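Local atomic coordinates of encapsidation protein (Lactococcus phage asccphi28, PDB entry 7JQP), a protein that probably acts as the ATPase of the phage DNA packaging motor, using ATP hydrolysis to drive the viral genome into the capsid. Residues L44-S50 with F115-V121; M51-L57 with V121-S127; V140-D146 with D181-L187. All blocks are in the same frame, centred on the assembly; numbering follows the deposited sequence.

Contact 1. Residues L44-S50 with F115-V121; sequences LFFNNVS and FDDRCIV
S50 hydrogen-bonds through its hydroxyl to the carbonyl of C119, OG to O 3.0 Å, with the donor 27° out of the carbonyl plane. The bond fastens the first residue of strand 50-55 to strand 118-125. R118 reaches instead for the end of helix 32-46. Its side chain runs extended, then bends at chi3 (52°), and this brings the edge of the guanidinium to the carbonyl of L44. NH2 makes the main bond to L44 O, though it is modelled too short for its length to be trusted; NH1 adds a weak one. CA of N48 lies over a face of the same group. F45 and F115 form an offset stack, planes 4° apart and centroids 4.0 Å apart, while I120 CD1 meets the F45 ring at its edge, 3.8 Å from CE1. L44 CD2 rests 3.8 Å from I120 CB. F115 and R118 flank a type I' hairpin turn, so the stack and the arginine both issue from its base. C119 N bonds E90 of a neighbouring subunit. In the fold, I120 and V121 form a classic beta bulge facing I113 of strand 112-115, and H104 and I106 of strand 102-109 pack on F115.

Contact 2. Residues M51-L57 with V121-S127; sequences MVYLRRL and VYFIALS
S127 brings two donors to one acceptor, the carbonyl oxygen of R56. Its OG lies 2.6 Å from R56 O, in the carbonyl plane and on a lone pair, whereas the backbone N of S127, 3.2 Å from R56 O, comes in tilted from that plane. Just before this, strands 51-55 and 121-125 run parallel and exchange regular backbone bonds. M51 O accepts from Y122 N, and Y122 O from Y53 N; next, Y53 O takes I124 N, nearly in line with its C=O, and R55 O takes L126 N at 2.8 Å. R55 N bonds I124 O, an oxygen whose position is less certain. The backbones of V52 and L54 turn the other way and bond to Y142 and V144 of strand 140-145, so strand 51-55 is hydrogen-bonded on both edges.

On the face of V52, L54 and I124 the contacts are apolar. CD1 of I124 meets CG1 of V52 at 3.4 Å, and L54 CD1 sits 3.7 Å from I124 CB. On the other face the Y53 and F123 rings lie obliquely, centroids 5.6 Å apart and planes at 71°; with CG of Y53 anti to the backbone N (chi1 -174°), its CD2 approaches the edge of the F123 ring. The Y53 hydroxyl accepts from R55 NE at 3.1 Å and also bonds the D146 carboxylate. R55 has a salt bridge to E60 through NH1, while R56 NH2 bonds the carbonyl of V148 and makes a salt bridge to E164.

Chemically, then, the apolar packing gives way, at the C-terminal ends of the strands, to arginines and a serine held by hydrogen bonds and salt bridges. The Y53 hydroxyl, held between a guanidinium and a carboxylate, is probably fixed in position, and Y53 touches T33 of what looks like the Walker A P-loop.

Contact 3. Residues V140-D146 with D181-L187; sequences VKYLVFD and DFYLFML
L187 crosses D146 and V144 of segment 140-146 at a slant. Its CB begins 3.3 Å from OD1 of D146. CG is 4.1 Å from D146 OD1 and about as far from V144 CG1. With chi2 at 167°, CD1 continues the line away from the backbone and ends 3.5 Å from V144 CG1, still 3.7 Å from D146 OD1. Beneath these side chains the strands run parallel, 15° apart, with backbone bonds from Y183 N to K141 O through to L187 N to F145 O. At the far end K141 stretches out fully extended beside D181. Their salt bridge, NZ to OD2, is long; K141 NZ pairs more strongly with D43, and D181 with R20. The Y142 and Y183 rings stand side by side but barely overlap.

The side chain of D146, whose OD2 bonds the Y53 hydroxyl, is about 5 Å from a bound sulfate and touches the probable P-loop (Walker A), consistent with a Walker B aspartate of an ASCE ATPase. The two strands are the arms of a beta-alpha-beta crossover: its helix 164-175 packs on the face bearing V140, L143, F182 and M186, while helix 32-46 lies against Y142, V144 and L187.

Overall arrangement
From the N terminus, the chain passes strand 21-26 and helix 32-46 before reaching contact 1, where 44-50 waits for 115-121 and closes a loop of 64 residues that includes strands 83-89 to 112-115. Contact 2 opens directly after it at 51-57 and closes at 121-127, so the two cross and share V121. Contact 3 follows in series, its loop from 140-146 to 181-187 holding helix 164-175. Strand 50-55 lies between strands 118-125 and 140-145, which joins contacts 2 and 3, their centres about 10 Å apart, into one parallel sheet core. Contact 1 ties that core to helix 32-46 and to the antiparallel strands beyond 118-125.

Contact 1. Residues L44-S50 with F115-V121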
loop_
_atom_site.group_PDB
_atom_site.type_symbol
_atom_site.label_atom_id
_atom_site.label_comp_id
_atom_site.label_asym_id
_atom_site.label_seq_id
_atom_site.Cartn_x
_atom_site.Cartn_y
_atom_site.Cartn_z
ATOM N N LEU A 44 22.790 9.874 26.584
ATOM C CA LEU A 44 21.437 10.238 26.186
ATOM C C LEU A 44 20.569 10.519 27.408
ATOM O O LEU A 44 19.768 11.461 27.408
ATOM C CB LEU A 44 20.797 9.130 25.352
ATOM C CG LEU A 44 21.303 8.870 23.935
ATOM C CD1 LEU A 44 22.691 8.249 23.989
ATOM C CD2 LEU A 44 20.346 7.995 23.155
ATOM N N PHE A 45 20.709 9.702 28.459
ATOM C CA PHE A 45 19.832 9.850 29.614
ATOM C C PHE A 45 20.159 11.116 30.406
ATOM O O PHE A 45 19.247 11.838 30.825
ATOM C CB PHE A 45 19.896 8.617 30.522
ATOM C CG PHE A 45 19.236 7.381 29.942
ATOM C CD1 PHE A 45 18.641 7.405 28.690
ATOM C CD2 PHE A 45 19.161 6.212 30.682
ATOM C CE1 PHE A 45 18.031 6.275 28.169
ATOM C CE2 PHE A 45 18.545 5.083 30.170
ATOM C CZ PHE A 45 17.977 5.116 28.914
ATOM N N PHE A 46 21.448 11.411 30.622
ATOM C CA PHE A 46 21.830 12.466 31.550
ATOM C C PHE A 46 22.687 13.586 30.969
ATOM O O PHE A 46 22.900 14.588 31.664
ATOM C CB PHE A 46 22.581 11.865 32.751
ATOM C CG PHE A 46 21.954 10.615 33.289
ATOM C CD1 PHE A 46 20.749 10.668 33.969
ATOM C CD2 PHE A 46 22.565 9.385 33.108
ATOM C CE1 PHE A 46 20.165 9.516 34.462
ATOM C CE2 PHE A 46 21.987 8.230 33.600
ATOM C CZ PHE A 46 20.785 8.296 34.278
ATOM N N ASN A 47 23.187 13.465 29.741
ATOM C CA ASN A 47 24.022 14.505 29.151
ATOM C C ASN A 47 23.286 15.368 28.132
ATOM O O ASN A 47 23.923 16.166 27.436
ATOM C CB ASN A 47 25.266 13.886 28.503
ATOM C CG ASN A 47 26.248 13.342 29.524
ATOM O OD1 ASN A 47 26.192 13.689 30.705
ATOM N ND2 ASN A 47 27.154 12.481 29.074
ATOM N N ASN A 48 21.966 15.231 28.023
ATOM C CA ASN A 48 21.157 16.114 27.182
ATOM C C ASN A 48 21.590 16.051 25.719
ATOM O O ASN A 48 21.620 17.063 25.016
ATOM C CB ASN A 48 21.213 17.556 27.695
ATOM C CG ASN A 48 19.838 18.162 27.888
ATOM O OD1 ASN A 48 19.173 17.906 28.892
ATOM N ND2 ASN A 48 19.406 18.971 26.927
ATOM N N VAL A 49 21.914 14.853 25.249
ATOM C CA VAL A 49 22.293 14.635 23.862
ATOM C C VAL A 49 21.369 13.580 23.273
ATOM O O VAL A 49 21.040 12.587 23.931
ATOM C CB VAL A 49 23.773 14.214 23.732
ATOM C CG1 VAL A 49 24.677 15.424 23.897
ATOM C CG2 VAL A 49 24.127 13.158 24.767
ATOM N N SER A 50 20.981 13.780 22.024
ATOM C CA SER A 50 20.085 12.868 21.334
ATOM C C SER A 50 20.897 11.923 20.458
ATOM O O SER A 50 22.110 12.067 20.291
ATOM C CB SER A 50 19.065 13.639 20.491
ATOM O OG SER A 50 18.349 14.573 21.280
ATOM N N PHE A 115 12.869 9.955 26.347
ATOM C CA PHE A 115 13.334 9.630 27.692
ATOM C C PHE A 115 13.002 10.808 28.596
ATOM O O PHE A 115 13.569 11.896 28.438
ATOM C CB PHE A 115 14.834 9.340 27.690
ATOM C CG PHE A 115 15.434 9.209 29.058
ATOM C CD1 PHE A 115 15.428 7.993 29.716
ATOM C CD2 PHE A 115 16.015 10.300 29.682
ATOM C CE1 PHE A 115 15.986 7.867 30.970
ATOM C CE2 PHE A 115 16.573 10.179 30.939
ATOM C CZ PHE A 115 16.557 8.960 31.583
ATOM N N ASP A 116 12.074 10.604 29.532
ATOM C CA ASP A 116 11.666 11.669 30.453
ATOM C C ASP A 116 11.195 12.892 29.672
ATOM O O ASP A 116 11.588 14.027 29.949
ATOM C CB ASP A 116 12.823 12.009 31.392
ATOM C CG ASP A 116 12.966 11.007 32.517
ATOM O OD1 ASP A 116 12.487 9.867 32.344
ATOM O OD2 ASP A 116 13.643 11.317 33.519
ATOM N N ASP A 117 10.345 12.645 28.674
ATOM C CA ASP A 117 9.737 13.682 27.846
ATOM C C ASP A 117 10.740 14.387 26.944
ATOM O O ASP A 117 10.459 15.480 26.445
ATOM C CB ASP A 117 9.007 14.721 28.709
ATOM C CG ASP A 117 7.714 14.194 29.301
ATOM O OD1 ASP A 117 7.285 13.092 28.902
ATOM O OD2 ASP A 117 7.143 14.868 30.184
ATOM N N ARG A 118 11.896 13.776 26.698
ATOM C CA ARG A 118 12.905 14.347 25.815
ATOM C C ARG A 118 13.332 13.296 24.804
ATOM O O ARG A 118 13.762 12.202 25.185
ATOM C CB ARG A 118 14.119 14.851 26.601
ATOM C CG ARG A 118 15.196 15.479 25.727
ATOM C CD ARG A 118 16.349 16.002 26.564
ATOM N NE ARG A 118 16.857 14.976 27.471
ATOM C CZ ARG A 118 17.826 14.116 27.171
ATOM N NH1 ARG A 118 18.413 14.149 25.982
ATOM N NH2 ARG A 118 18.210 13.219 28.069
ATOM N N CYS A 119 13.228 13.632 23.522
ATOM C CA CYS A 119 13.614 12.701 22.473
ATOM C C CYS A 119 15.101 12.390 22.566
ATOM O O CYS A 119 15.938 13.297 22.582
ATOM C CB CYS A 119 13.290 13.288 21.100
ATOM S SG CYS A 119 13.761 12.229 19.717
ATOM N N ILE A 120 15.423 11.101 22.624
ATOM C CA ILE A 120 16.809 10.661 22.693
ATOM C C ILE A 120 17.237 9.865 21.471
ATOM O O ILE A 120 18.448 9.721 21.240
ATOM C CB ILE A 120 17.065 9.836 23.972
ATOM C CG1 ILE A 120 16.010 8.734 24.106
ATOM C CG2 ILE A 120 17.066 10.741 25.195
ATOM C CD1 ILE A 120 16.430 7.592 25.009
ATOM N N VAL A 121 16.308 9.343 20.676
ATOM C CA VAL A 121 16.641 8.600 19.468
ATOM C C VAL A 121 15.728 9.049 18.337
ATOM O O VAL A 121 14.515 9.193 18.520
ATOM C CB VAL A 121 16.533 7.078 19.689
ATOM C CG1 VAL A 121 16.926 6.328 18.427
ATOM C CG2 VAL A 121 17.423 6.650 20.852
#

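Contact 2. Residues M51-L57 with V121-S127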
loop_
_atom_site.group_PDB
_atom_site.type_symbol
_atom_site.label_atom_id
_atom_site.label_comp_id
_atom_site.label_asym_id
_atom_site.label_seq_id
_atom_site.Cartn_x
_atom_site.Cartn_y
_atom_site.Cartn_z
HETATM N N MSE A 51 20.205 10.936 19.908
HETATM C CA MSE A 51 20.825 9.958 19.033
HETATM C C MSE A 51 19.983 9.831 17.778
HETATM O O MSE A 51 18.777 10.075 17.792
HETATM C CB MSE A 51 20.951 8.605 19.725
HETATM C CG MSE A 51 21.571 7.513 18.869
HETATM SE SE MSE A 51 21.170 5.741 19.587
HETATM C CE MSE A 51 22.669 4.755 18.836
ATOM N N VAL A 52 20.629 9.436 16.689
ATOM C CA VAL A 52 19.963 9.193 15.421
ATOM C C VAL A 52 20.306 7.786 14.955
ATOM O O VAL A 52 21.485 7.438 14.832
ATOM C CB VAL A 52 20.377 10.237 14.372
ATOM C CG1 VAL A 52 19.923 9.781 13.025
ATOM C CG2 VAL A 52 19.776 11.592 14.695
ATOM N N TYR A 53 19.277 6.990 14.683
ATOM C CA TYR A 53 19.438 5.651 14.132
ATOM C C TYR A 53 19.109 5.708 12.646
ATOM O O TYR A 53 17.985 6.063 12.273
ATOM C CB TYR A 53 18.536 4.650 14.848
ATOM C CG TYR A 53 18.766 3.222 14.418
ATOM C CD1 TYR A 53 19.926 2.551 14.778
ATOM C CD2 TYR A 53 17.821 2.540 13.663
ATOM C CE1 TYR A 53 20.144 1.244 14.394
ATOM C CE2 TYR A 53 18.030 1.229 13.276
ATOM C CZ TYR A 53 19.194 0.587 13.644
ATOM O OH TYR A 53 19.411 -0.716 13.262
ATOM N N LEU A 54 20.076 5.354 11.806
ATOM C CA LEU A 54 19.952 5.518 10.365
ATOM C C LEU A 54 19.861 4.159 9.685
ATOM O O LEU A 54 20.521 3.198 10.095
ATOM C CB LEU A 54 21.137 6.305 9.802
ATOM C CG LEU A 54 20.976 6.797 8.364
ATOM C CD1 LEU A 54 19.915 7.888 8.296
ATOM C CD2 LEU A 54 22.296 7.297 7.808
ATOM N N ARG A 55 19.038 4.094 8.641
ATOM C CA ARG A 55 18.856 2.896 7.839
ATOM C C ARG A 55 18.750 3.307 6.379
ATOM O O ARG A 55 18.283 4.403 6.062
ATOM C CB ARG A 55 17.605 2.125 8.272
ATOM C CG ARG A 55 17.774 1.314 9.545
ATOM C CD ARG A 55 18.811 0.205 9.379
ATOM N NE ARG A 55 18.540 -0.927 10.261
ATOM C CZ ARG A 55 18.290 -2.169 9.849
ATOM N NH1 ARG A 55 18.286 -2.470 8.557
ATOM N NH2 ARG A 55 18.053 -3.119 10.741
ATOM N N ARG A 56 19.173 2.412 5.484
ATOM C CA ARG A 56 19.200 2.772 4.071
ATOM C C ARG A 56 17.797 3.003 3.520
ATOM O O ARG A 56 17.571 3.961 2.772
ATOM C CB ARG A 56 19.913 1.695 3.253
ATOM C CG ARG A 56 20.098 2.096 1.797
ATOM C CD ARG A 56 21.029 1.163 1.047
ATOM N NE ARG A 56 22.434 1.481 1.277
ATOM C CZ ARG A 56 23.223 0.848 2.139
ATOM N NH1 ARG A 56 22.758 -0.159 2.868
ATOM N NH2 ARG A 56 24.487 1.221 2.265
ATOM N N LEU A 57 16.844 2.141 3.868
ATOM C CA LEU A 57 15.520 2.174 3.269
ATOM C C LEU A 57 14.445 2.388 4.324
ATOM O O LEU A 57 14.610 2.020 5.492
ATOM C CB LEU A 57 15.231 0.875 2.506
ATOM C CG LEU A 57 16.134 0.590 1.307
ATOM C CD1 LEU A 57 15.845 -0.791 0.744
ATOM C CD2 LEU A 57 15.953 1.659 0.241
ATOM N N VAL A 121 16.308 9.343 20.676
ATOM C CA VAL A 121 16.641 8.600 19.468
ATOM C C VAL A 121 15.728 9.049 18.337
ATOM O O VAL A 121 14.515 9.193 18.520
ATOM C CB VAL A 121 16.533 7.078 19.689
ATOM C CG1 VAL A 121 16.926 6.328 18.427
ATOM C CG2 VAL A 121 17.423 6.650 20.852
ATOM N N TYR A 122 16.326 9.277 17.170
ATOM C CA TYR A 122 15.612 9.600 15.946
ATOM C C TYR A 122 15.846 8.474 14.948
ATOM O O TYR A 122 16.974 7.992 14.800
ATOM C CB TYR A 122 16.089 10.907 15.292
ATOM C CG TYR A 122 15.883 12.194 16.055
ATOM C CD1 TYR A 122 16.766 12.585 17.049
ATOM C CD2 TYR A 122 14.837 13.054 15.733
ATOM C CE1 TYR A 122 16.593 13.775 17.729
ATOM C CE2 TYR A 122 14.658 14.246 16.405
ATOM C CZ TYR A 122 15.539 14.603 17.401
ATOM O OH TYR A 122 15.362 15.793 18.073
ATOM N N PHE A 123 14.790 8.056 14.262
ATOM C CA PHE A 123 14.883 7.057 13.207
ATOM C C PHE A 123 14.715 7.747 11.860
ATOM O O PHE A 123 13.724 8.448 11.635
ATOM C CB PHE A 123 13.833 5.963 13.415
ATOM C CG PHE A 123 14.055 5.155 14.669
ATOM C CD1 PHE A 123 14.912 4.068 14.669
ATOM C CD2 PHE A 123 13.421 5.500 15.853
ATOM C CE1 PHE A 123 15.124 3.332 15.821
ATOM C CE2 PHE A 123 13.631 4.767 17.007
ATOM C CZ PHE A 123 14.485 3.682 16.991
ATOM N N ILE A 124 15.702 7.559 10.982
ATOM C CA ILE A 124 15.755 8.207 9.680
ATOM C C ILE A 124 16.142 7.189 8.621
ATOM O O ILE A 124 16.921 6.266 8.871
ATOM C CB ILE A 124 16.784 9.359 9.648
ATOM C CG1 ILE A 124 16.583 10.315 10.808
ATOM C CG2 ILE A 124 16.774 10.067 8.294
ATOM C CD1 ILE A 124 17.719 11.280 10.923
ATOM N N ALA A 125 15.645 7.410 7.411
ATOM C CA ALA A 125 15.941 6.560 6.270
ATOM C C ALA A 125 16.697 7.375 5.233
ATOM O O ALA A 125 16.281 8.483 4.882
ATOM C CB ALA A 125 14.656 5.986 5.669
ATOM N N LEU A 126 17.817 6.829 4.762
ATOM C CA LEU A 126 18.632 7.543 3.788
ATOM C C LEU A 126 17.839 7.847 2.527
ATOM O O LEU A 126 18.082 8.866 1.872
ATOM C CB LEU A 126 19.874 6.716 3.470
ATOM C CG LEU A 126 21.124 7.435 2.971
ATOM C CD1 LEU A 126 21.462 8.661 3.790
ATOM C CD2 LEU A 126 22.287 6.438 2.985
ATOM N N SER A 127 16.876 6.989 2.180
ATOM C CA SER A 127 16.028 7.258 1.023
ATOM C C SER A 127 15.252 8.556 1.204
ATOM O O SER A 127 15.054 9.309 0.244
ATOM C CB SER A 127 15.063 6.095 0.801
ATOM O OG SER A 127 15.537 4.919 1.430
#

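Contact 3. Residues V140-D146 with D181-L187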
loop_
_atom_site.group_PDB
_atom_site.type_symbol
_atom_site.label_atom_id
_atom_site.label_comp_id
_atom_site.label_asym_id
_atom_site.label_seq_id
_atom_site.Cartn_x
_atom_site.Cartn_y
_atom_site.Cartn_z
ATOM N N VAL A 140 22.174 16.274 18.760
ATOM C CA VAL A 140 22.565 14.918 18.372
ATOM C C VAL A 140 24.075 14.750 18.525
ATOM O O VAL A 140 24.855 15.496 17.926
ATOM C CB VAL A 140 22.119 14.615 16.935
ATOM C CG1 VAL A 140 22.402 13.165 16.580
ATOM C CG2 VAL A 140 20.651 14.941 16.764
ATOM N N LYS A 141 24.488 13.743 19.305
ATOM C CA LYS A 141 25.899 13.438 19.498
ATOM C C LYS A 141 26.312 12.115 18.865
ATOM O O LYS A 141 27.503 11.919 18.604
ATOM C CB LYS A 141 26.242 13.380 20.997
ATOM C CG LYS A 141 27.706 13.056 21.301
ATOM C CD LYS A 141 27.941 12.814 22.795
ATOM C CE LYS A 141 29.421 12.632 23.104
ATOM N NZ LYS A 141 29.655 12.195 24.509
ATOM N N TYR A 142 25.365 11.216 18.605
ATOM C CA TYR A 142 25.658 9.898 18.063
ATOM C C TYR A 142 24.820 9.675 16.813
ATOM O O TYR A 142 23.620 9.966 16.806
ATOM C CB TYR A 142 25.354 8.792 19.080
ATOM C CG TYR A 142 26.190 8.819 20.341
ATOM C CD1 TYR A 142 27.403 8.147 20.410
ATOM C CD2 TYR A 142 25.758 9.506 21.468
ATOM C CE1 TYR A 142 28.164 8.160 21.566
ATOM C CE2 TYR A 142 26.511 9.527 22.626
ATOM C CZ TYR A 142 27.713 8.856 22.670
ATOM O OH TYR A 142 28.461 8.883 23.827
ATOM N N LEU A 143 25.452 9.154 15.763
ATOM C CA LEU A 143 24.760 8.731 14.552
ATOM C C LEU A 143 25.197 7.307 14.248
ATOM O O LEU A 143 26.393 7.046 14.085
ATOM C CB LEU A 143 25.070 9.658 13.377
ATOM C CG LEU A 143 24.467 9.254 12.032
ATOM C CD1 LEU A 143 23.020 8.824 12.172
ATOM C CD2 LEU A 143 24.580 10.401 11.042
ATOM N N VAL A 144 24.237 6.388 14.185
ATOM C CA VAL A 144 24.515 4.976 13.950
ATOM C C VAL A 144 23.847 4.559 12.648
ATOM O O VAL A 144 22.619 4.635 12.517
ATOM C CB VAL A 144 24.039 4.095 15.115
ATOM C CG1 VAL A 144 24.343 2.633 14.829
ATOM C CG2 VAL A 144 24.700 4.537 16.404
ATOM N N PHE A 145 24.656 4.108 11.696
ATOM C CA PHE A 145 24.198 3.616 10.399
ATOM C C PHE A 145 24.337 2.094 10.461
ATOM O O PHE A 145 25.405 1.544 10.195
ATOM C CB PHE A 145 25.020 4.229 9.269
ATOM C CG PHE A 145 24.395 4.090 7.903
ATOM C CD1 PHE A 145 23.433 3.128 7.644
ATOM C CD2 PHE A 145 24.783 4.932 6.875
ATOM C CE1 PHE A 145 22.870 3.013 6.385
ATOM C CE2 PHE A 145 24.224 4.821 5.618
ATOM C CZ PHE A 145 23.269 3.861 5.372
ATOM N N ASP A 146 23.255 1.420 10.841
ATOM C CA ASP A 146 23.276 -0.028 10.986
ATOM C C ASP A 146 23.053 -0.697 9.635
ATOM O O ASP A 146 22.395 -0.147 8.747
ATOM C CB ASP A 146 22.209 -0.475 11.984
ATOM C CG ASP A 146 22.521 -1.820 12.608
ATOM O OD1 ASP A 146 23.524 -2.449 12.205
ATOM O OD2 ASP A 146 21.770 -2.243 13.511
ATOM N N ASP A 181 31.804 17.752 19.094
ATOM C CA ASP A 181 31.587 16.480 19.785
ATOM C C ASP A 181 30.485 15.724 19.054
ATOM O O ASP A 181 29.297 15.868 19.347
ATOM C CB ASP A 181 31.236 16.717 21.248
ATOM C CG ASP A 181 31.512 15.504 22.117
ATOM O OD1 ASP A 181 32.196 14.574 21.641
ATOM O OD2 ASP A 181 31.048 15.481 23.278
ATOM N N PHE A 182 30.888 14.910 18.083
ATOM C CA PHE A 182 29.968 14.113 17.284
ATOM C C PHE A 182 30.617 12.766 17.007
ATOM O O PHE A 182 31.838 12.667 16.870
ATOM C CB PHE A 182 29.622 14.843 15.977
ATOM C CG PHE A 182 28.429 14.286 15.258
ATOM C CD1 PHE A 182 27.154 14.736 15.556
ATOM C CD2 PHE A 182 28.584 13.336 14.263
ATOM C CE1 PHE A 182 26.052 14.234 14.889
ATOM C CE2 PHE A 182 27.487 12.832 13.592
ATOM C CZ PHE A 182 26.220 13.283 13.903
ATOM N N TYR A 183 29.793 11.723 16.941
ATOM C CA TYR A 183 30.275 10.374 16.686
ATOM C C TYR A 183 29.410 9.709 15.628
ATOM O O TYR A 183 28.183 9.847 15.636
ATOM C CB TYR A 183 30.279 9.531 17.968
ATOM C CG TYR A 183 31.414 9.861 18.910
ATOM C CD1 TYR A 183 31.294 10.883 19.842
ATOM C CD2 TYR A 183 32.608 9.154 18.864
ATOM C CE1 TYR A 183 32.332 11.189 20.706
ATOM C CE2 TYR A 183 33.649 9.453 19.722
ATOM C CZ TYR A 183 33.506 10.471 20.640
ATOM O OH TYR A 183 34.541 10.774 21.496
ATOM N N LEU A 184 30.059 8.986 14.717
ATOM C CA LEU A 184 29.385 8.241 13.663
ATOM C C LEU A 184 29.798 6.780 13.745
ATOM O O LEU A 184 30.994 6.470 13.777
ATOM C CB LEU A 184 29.723 8.808 12.280
ATOM C CG LEU A 184 29.315 7.953 11.078
ATOM C CD1 LEU A 184 27.809 7.749 11.040
ATOM C CD2 LEU A 184 29.800 8.573 9.774
ATOM N N PHE A 185 28.812 5.888 13.771
ATOM C CA PHE A 185 29.049 4.452 13.827
ATOM C C PHE A 185 28.439 3.810 12.590
ATOM O O PHE A 185 27.240 3.962 12.334
ATOM C CB PHE A 185 28.457 3.843 15.099
ATOM C CG PHE A 185 29.301 4.054 16.325
ATOM C CD1 PHE A 185 29.177 5.209 17.078
ATOM C CD2 PHE A 185 30.220 3.096 16.725
ATOM C CE1 PHE A 185 29.951 5.407 18.209
ATOM C CE2 PHE A 185 30.997 3.288 17.854
ATOM C CZ PHE A 185 30.862 4.445 18.596
HETATM N N MSE A 186 29.265 3.108 11.822
HETATM C CA MSE A 186 28.804 2.358 10.659
HETATM C C MSE A 186 28.896 0.866 10.962
HETATM O O MSE A 186 29.987 0.337 11.172
HETATM C CB MSE A 186 29.632 2.708 9.428
HETATM C CG MSE A 186 29.166 3.959 8.699
HETATM SE SE MSE A 186 30.597 4.773 7.641
HETATM C CE MSE A 186 29.517 5.897 6.477
ATOM N N LEU A 187 27.750 0.191 10.985
ATOM C CA LEU A 187 27.668 -1.216 11.348
ATOM C C LEU A 187 27.234 -2.034 10.140
ATOM O O LEU A 187 26.203 -1.743 9.526
ATOM C CB LEU A 187 26.680 -1.418 12.499
ATOM C CG LEU A 187 26.864 -0.513 13.716
ATOM C CD1 LEU A 187 25.646 -0.582 14.626
ATOM C CD2 LEU A 187 28.120 -0.899 14.484
#